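Local structure of SnoaL-like domain protein (Mycobacterium hassiacum, 6P44) at residues A34-V40 / K109-W115. The protein probably catalyses the isomerisation of a steroid double bond, moving it from the delta-5 to the delta-4 position in 3-oxo-steroids. The protein carries 1 engineered substitution. Numbering follows the deposited sequence. Where two conformers were deposited one is given.
Engineered in segment 34-40: Asn38 (natural residue Asp). With DNX (3,4-dinitrophenol), chain H.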
ATOM      1  N   ALA B  34      -2.225 -15.300  10.253  1.00 15.51           N
ATOM      2  CA  ALA B  34      -2.018 -14.249   9.276  1.00 14.43           C
ATOM      3  C   ALA B  34      -3.158 -14.222   8.270  1.00 14.41           C
ATOM      4  O   ALA B  34      -3.897 -15.195   8.100  1.00 14.41           O
ATOM      5  CB  ALA B  34      -0.709 -14.500   8.523  1.00 14.77           C
ATOM      6  N   THR B  35      -3.274 -13.095   7.582  1.00 13.19           N
ATOM      7  CA  THR B  35      -4.220 -12.933   6.493  1.00 13.36           C
ATOM      8  C   THR B  35      -3.497 -12.585   5.199  1.00 12.34           C
ATOM      9  O   THR B  35      -2.496 -11.864   5.198  1.00 12.48           O
ATOM     10  CB  THR B  35      -5.241 -11.830   6.812  1.00 13.71           C
ATOM     11  OG1 THR B  35      -4.565 -10.585   7.061  1.00 13.92           O
ATOM     12  CG2 THR B  35      -6.060 -12.207   8.032  1.00 14.94           C
ATOM     13  N   VAL B  36      -4.032 -13.085   4.087  1.00 12.57           N
ATOM     14  CA  VAL B  36      -3.556 -12.735   2.750  1.00 12.05           C
ATOM     15  C   VAL B  36      -4.762 -12.312   1.934  1.00 11.85           C
ATOM     16  O   VAL B  36      -5.739 -13.065   1.819  1.00 12.58           O
ATOM     17  CB  VAL B  36      -2.828 -13.901   2.057  1.00 12.76           C
ATOM     18  CG1 VAL B  36      -2.582 -13.577   0.575  1.00 13.58           C
ATOM     19  CG2 VAL B  36      -1.515 -14.198   2.763  1.00 13.58           C
ATOM     20  N   GLU B  37      -4.685 -11.123   1.346  1.00 11.19           N
ATOM     21  CA  GLU B  37      -5.721 -10.607   0.457  1.00 11.89           C
ATOM     22  C   GLU B  37      -5.034 -10.298  -0.869  1.00 12.06           C
ATOM     23  O   GLU B  37      -4.359  -9.270  -1.004  1.00 12.78           O
ATOM     24  CB  GLU B  37      -6.406  -9.397   1.081  1.00 13.57           C
ATOM     25  CG  GLU B  37      -7.665  -8.986   0.389  1.00 14.91           C
ATOM     26  CD  GLU B  37      -8.361  -7.794   1.053  1.00 15.23           C
ATOM     27  OE1 GLU B  37      -8.149  -7.565   2.258  1.00 17.37           O
ATOM     28  OE2 GLU B  37      -9.135  -7.092   0.373  1.00 15.59           O
ATOM     29  N   ASN B  38      -5.178 -11.208  -1.835  1.00 11.90           N
ATOM     30  CA  ASN B  38      -4.474 -11.112  -3.111  1.00 11.27           C
ATOM     31  C   ASN B  38      -5.408 -11.565  -4.229  1.00 11.72           C
ATOM     32  O   ASN B  38      -5.618 -12.775  -4.401  1.00 13.06           O
ATOM     33  CB  ASN B  38      -3.218 -11.979  -3.120  1.00 13.27           C
ATOM     34  CG  ASN B  38      -2.483 -11.881  -4.421  1.00 14.61           C
ATOM     35  OD1 ASN B  38      -2.727 -10.966  -5.194  1.00 14.85           O
ATOM     36  ND2 ASN B  38      -1.579 -12.818  -4.679  1.00 17.59           N
ATOM     37  N   PRO B  39      -5.959 -10.641  -5.027  1.00 11.33           N
ATOM     38  CA  PRO B  39      -5.800  -9.188  -4.917  1.00 11.35           C
ATOM     39  C   PRO B  39      -6.706  -8.605  -3.842  1.00 11.23           C
ATOM     40  O   PRO B  39      -7.692  -9.226  -3.429  1.00 12.36           O
ATOM     41  CB  PRO B  39      -6.265  -8.698  -6.279  1.00 11.63           C
ATOM     42  CG  PRO B  39      -7.321  -9.666  -6.659  1.00 12.04           C
ATOM     43  CD  PRO B  39      -6.812 -11.011  -6.172  1.00 11.45           C
ATOM     44  N   VAL B  40      -6.406  -7.375  -3.432  1.00 11.41           N
ATOM     45  CA  VAL B  40      -7.351  -6.639  -2.611  1.00 11.01           C
ATOM     46  C   VAL B  40      -8.697  -6.606  -3.317  1.00 11.60           C
ATOM     47  O   VAL B  40      -8.772  -6.445  -4.539  1.00 12.35           O
ATOM     48  CB  VAL B  40      -6.790  -5.242  -2.300  1.00 11.51           C
ATOM     49  CG1 VAL B  40      -7.856  -4.348  -1.673  1.00 13.25           C
ATOM     50  CG2 VAL B  40      -5.568  -5.398  -1.374  1.00 12.71           C
ATOM     51  N   LYS B 109       2.013 -10.682   9.567  0.74 12.48           N
ATOM     52  CA  LYS B 109       0.641 -10.697  10.078  0.74 13.31           C
ATOM     53  C   LYS B 109      -0.389 -10.548   8.958  0.74 12.96           C
ATOM     54  O   LYS B 109      -1.437 -11.204   8.985  0.74 13.68           O
ATOM     55  CB  LYS B 109       0.478  -9.557  11.092  0.74 15.94           C
ATOM     56  CG  LYS B 109      -0.942  -9.335  11.628  0.74 20.19           C
ATOM     57  CD  LYS B 109      -0.980  -8.091  12.526  0.74 23.62           C
ATOM     58  CE  LYS B 109      -2.367  -7.849  13.112  0.74 27.23           C
ATOM     59  NZ  LYS B 109      -2.374  -6.786  14.165  0.74 29.61           N
ATOM     60  N   SER B 110      -0.118  -9.686   7.981  1.00 12.73           N
ATOM     61  CA  SER B 110      -1.046  -9.469   6.885  1.00 12.84           C
ATOM     62  C   SER B 110      -0.278  -9.136   5.618  1.00 11.82           C
ATOM     63  O   SER B 110       0.782  -8.509   5.659  1.00 12.17           O
ATOM     64  CB  SER B 110      -2.048  -8.352   7.202  1.00 13.08           C
ATOM     65  OG  SER B 110      -1.450  -7.075   7.232  1.00 14.53           O
ATOM     66  N   MET B 111      -0.845  -9.543   4.485  1.00 11.29           N
ATOM     67  CA  MET B 111      -0.364  -9.112   3.179  1.00 11.51           C
ATOM     68  C   MET B 111      -1.561  -8.690   2.340  1.00 10.34           C
ATOM     69  O   MET B 111      -2.621  -9.330   2.378  1.00 11.39           O
ATOM     70  CB  MET B 111       0.398 -10.236   2.471  1.00 12.02           C
ATOM     71  CG  MET B 111       0.981  -9.849   1.121  1.00 12.57           C
ATOM     72  SD  MET B 111      -0.196 -10.055  -0.255  1.00 12.16           S
ATOM     73  CE  MET B 111       0.286 -11.679  -0.813  1.00 13.71           C
ATOM     74  N   LYS B 112      -1.385  -7.598   1.604  1.00 10.83           N
ATOM     75  CA  LYS B 112      -2.355  -7.099   0.640  1.00 10.22           C
ATOM     76  C   LYS B 112      -1.599  -6.782  -0.643  1.00 10.49           C
ATOM     77  O   LYS B 112      -0.531  -6.168  -0.595  1.00 11.90           O
ATOM     78  CB  LYS B 112      -3.070  -5.848   1.164  1.00 11.11           C
ATOM     79  CG  LYS B 112      -4.102  -6.145   2.219  1.00 11.76           C
ATOM     80  CD  LYS B 112      -4.852  -4.898   2.656  1.00 12.64           C
ATOM     81  CE  LYS B 112      -5.971  -5.289   3.590  1.00 14.28           C
ATOM     82  NZ  LYS B 112      -6.738  -4.109   4.066  1.00 15.48           N
ATOM     83  N   ALA B 113      -2.145  -7.206  -1.778  1.00 10.37           N
ATOM     84  CA  ALA B 113      -1.536  -6.975  -3.086  1.00 10.85           C
ATOM     85  C   ALA B 113      -2.508  -6.228  -3.992  1.00 11.26           C
ATOM     86  O   ALA B 113      -3.669  -6.623  -4.140  1.00 11.59           O
ATOM     87  CB  ALA B 113      -1.095  -8.299  -3.732  1.00 12.76           C
ATOM     88  N   TYR B 114      -2.026  -5.145  -4.592  1.00 10.80           N
ATOM     89  CA  TYR B 114      -2.845  -4.257  -5.413  1.00 11.20           C
ATOM     90  C   TYR B 114      -2.345  -4.309  -6.853  1.00 11.05           C
ATOM     91  O   TYR B 114      -1.296  -3.734  -7.173  1.00 11.98           O
ATOM     92  CB  TYR B 114      -2.785  -2.824  -4.884  1.00 12.02           C
ATOM     93  CG  TYR B 114      -3.201  -2.616  -3.435  1.00 11.91           C
ATOM     94  CD1 TYR B 114      -2.319  -2.882  -2.403  1.00 11.98           C
ATOM     95  CD2 TYR B 114      -4.451  -2.141  -3.111  1.00 12.40           C
ATOM     96  CE1 TYR B 114      -2.670  -2.691  -1.088  1.00 11.87           C
ATOM     97  CE2 TYR B 114      -4.814  -1.916  -1.786  1.00 11.83           C
ATOM     98  CZ  TYR B 114      -3.919  -2.212  -0.781  1.00 11.54           C
ATOM     99  OH  TYR B 114      -4.226  -2.059   0.539  1.00 12.36           O
ATOM    100  N   TRP B 115      -3.106  -4.989  -7.711  1.00 11.22           N
ATOM    101  CA  TRP B 115      -2.784  -5.173  -9.119  1.00 11.46           C
ATOM    102  C   TRP B 115      -4.048  -5.699  -9.773  1.00 12.44           C
ATOM    103  O   TRP B 115      -4.948  -6.203  -9.095  1.00 13.03           O
ATOM    104  CB  TRP B 115      -1.626  -6.174  -9.312  1.00 11.47           C
ATOM    105  CG  TRP B 115      -1.996  -7.550  -8.813  1.00 11.27           C
ATOM    106  CD1 TRP B 115      -1.911  -7.991  -7.524  1.00 12.51           C
ATOM    107  CD2 TRP B 115      -2.546  -8.630  -9.571  1.00 12.25           C
ATOM    108  NE1 TRP B 115      -2.378  -9.276  -7.432  1.00 12.66           N
ATOM    109  CE2 TRP B 115      -2.771  -9.689  -8.677  1.00 12.34           C
ATOM    110  CE3 TRP B 115      -2.880  -8.803 -10.921  1.00 13.51           C
ATOM    111  CZ2 TRP B 115      -3.302 -10.909  -9.085  1.00 14.33           C
ATOM    112  CZ3 TRP B 115      -3.401 -10.007 -11.319  1.00 14.27           C
ATOM    113  CH2 TRP B 115      -3.607 -11.050 -10.399  1.00 15.24           C
TER
HETATM  114  C1  DNX H 201       2.257 -11.798  -4.553  0.52 16.50           C
HETATM  115  C2  DNX H 201       2.473 -13.111  -4.945  0.52 19.35           C
HETATM  116  C3  DNX H 201       1.877 -13.567  -6.099  0.52 22.36           C
HETATM  117  N3  DNX H 201       2.115 -14.966  -6.453  0.52 26.43           N
HETATM  118  C4  DNX H 201       1.083 -12.732  -6.872  0.52 21.50           C
HETATM  119  N4  DNX H 201       0.425 -13.188  -8.094  0.52 24.55           N
HETATM  120  C5  DNX H 201       0.881 -11.421  -6.483  0.52 18.92           C
HETATM  121  C6  DNX H 201       1.465 -10.954  -5.320  0.52 17.17           C
HETATM  122  O1  DNX H 201       2.837 -11.351  -3.406  0.52 14.05           O
HETATM  123  O31 DNX H 201       1.373 -15.814  -5.987  0.52 27.39           O
HETATM  124  O32 DNX H 201       3.066 -15.228  -7.176  0.52 28.64           O
HETATM  125  O41 DNX H 201      -0.694 -12.768  -8.338  0.52 25.82           O
HETATM  126  O42 DNX H 201       1.030 -13.959  -8.824  0.52 25.25           O
HETATM  127  O   HOH W   1      -4.452  -9.302   4.656  1.00 14.95           O
HETATM  128  O   HOH W   2      -4.457  -9.648   9.767  0.52 20.93           O
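The backbones of Thr35 and Glu37 bond to those of Lys109, Met111 and Ala113, joining strands 34-37 and 109-114 in parallel, their axes 4.6 Å apart and almost aligned in direction. Thr35 N and Glu37 N donate to Lys109 O and Met111 O, while Thr35 O and Glu37 O accept from Met111 N and Ala113 N. Beyond the cis peptide before Pro39 the pairing goes on, with Val40 N bonded to Ala113 O at 2.9 Å.

On the face carrying Thr35, Ser110, Glu37 and Lys112, one water bridges Thr35 OG1 and Met111 O. Glu37 and Lys112 run alongside each other, but Glu37 OE1 stays 4.1 Å from Lys112 NZ, beyond salt-bridge range; Glu37 OE2 accepts a hydrogen bond from Gly41 N, and Lys112 NZ forms a salt bridge with Glu76 of the second subunit. Val40 CG2 sits over a face of the Tyr114 ring, 3.7 Å from its centroid, a CH-pi contact, and also touches Lys112 CB.

On the face of Val36 and Met111, the bent Met111 chain brings CE to 3.7 Å from Val36 CG1 and just as near the phenol oxygen O1 of bound 3,4-dinitrophenol. Engineered Asn38 (Asp in nature) holds CG anti to its backbone N (chi1 -180°), which carries the amide to the ligand and to Trp115. Its OD1 accepts from Trp115 NE1 at 2.8 Å, nearly straight (171°) and in the carbonyl plane, with the amide and indole planes 68° apart. This bond helps to hold the amide's rotation, with Asn38 ND2 3.4 Å from C5 of the ligand.

These parallel neighbours belong to the curved mixed sheet of the NTF2-like fold, and Asn38, Met111, Ala113 and Trp115 line its ligand pocket.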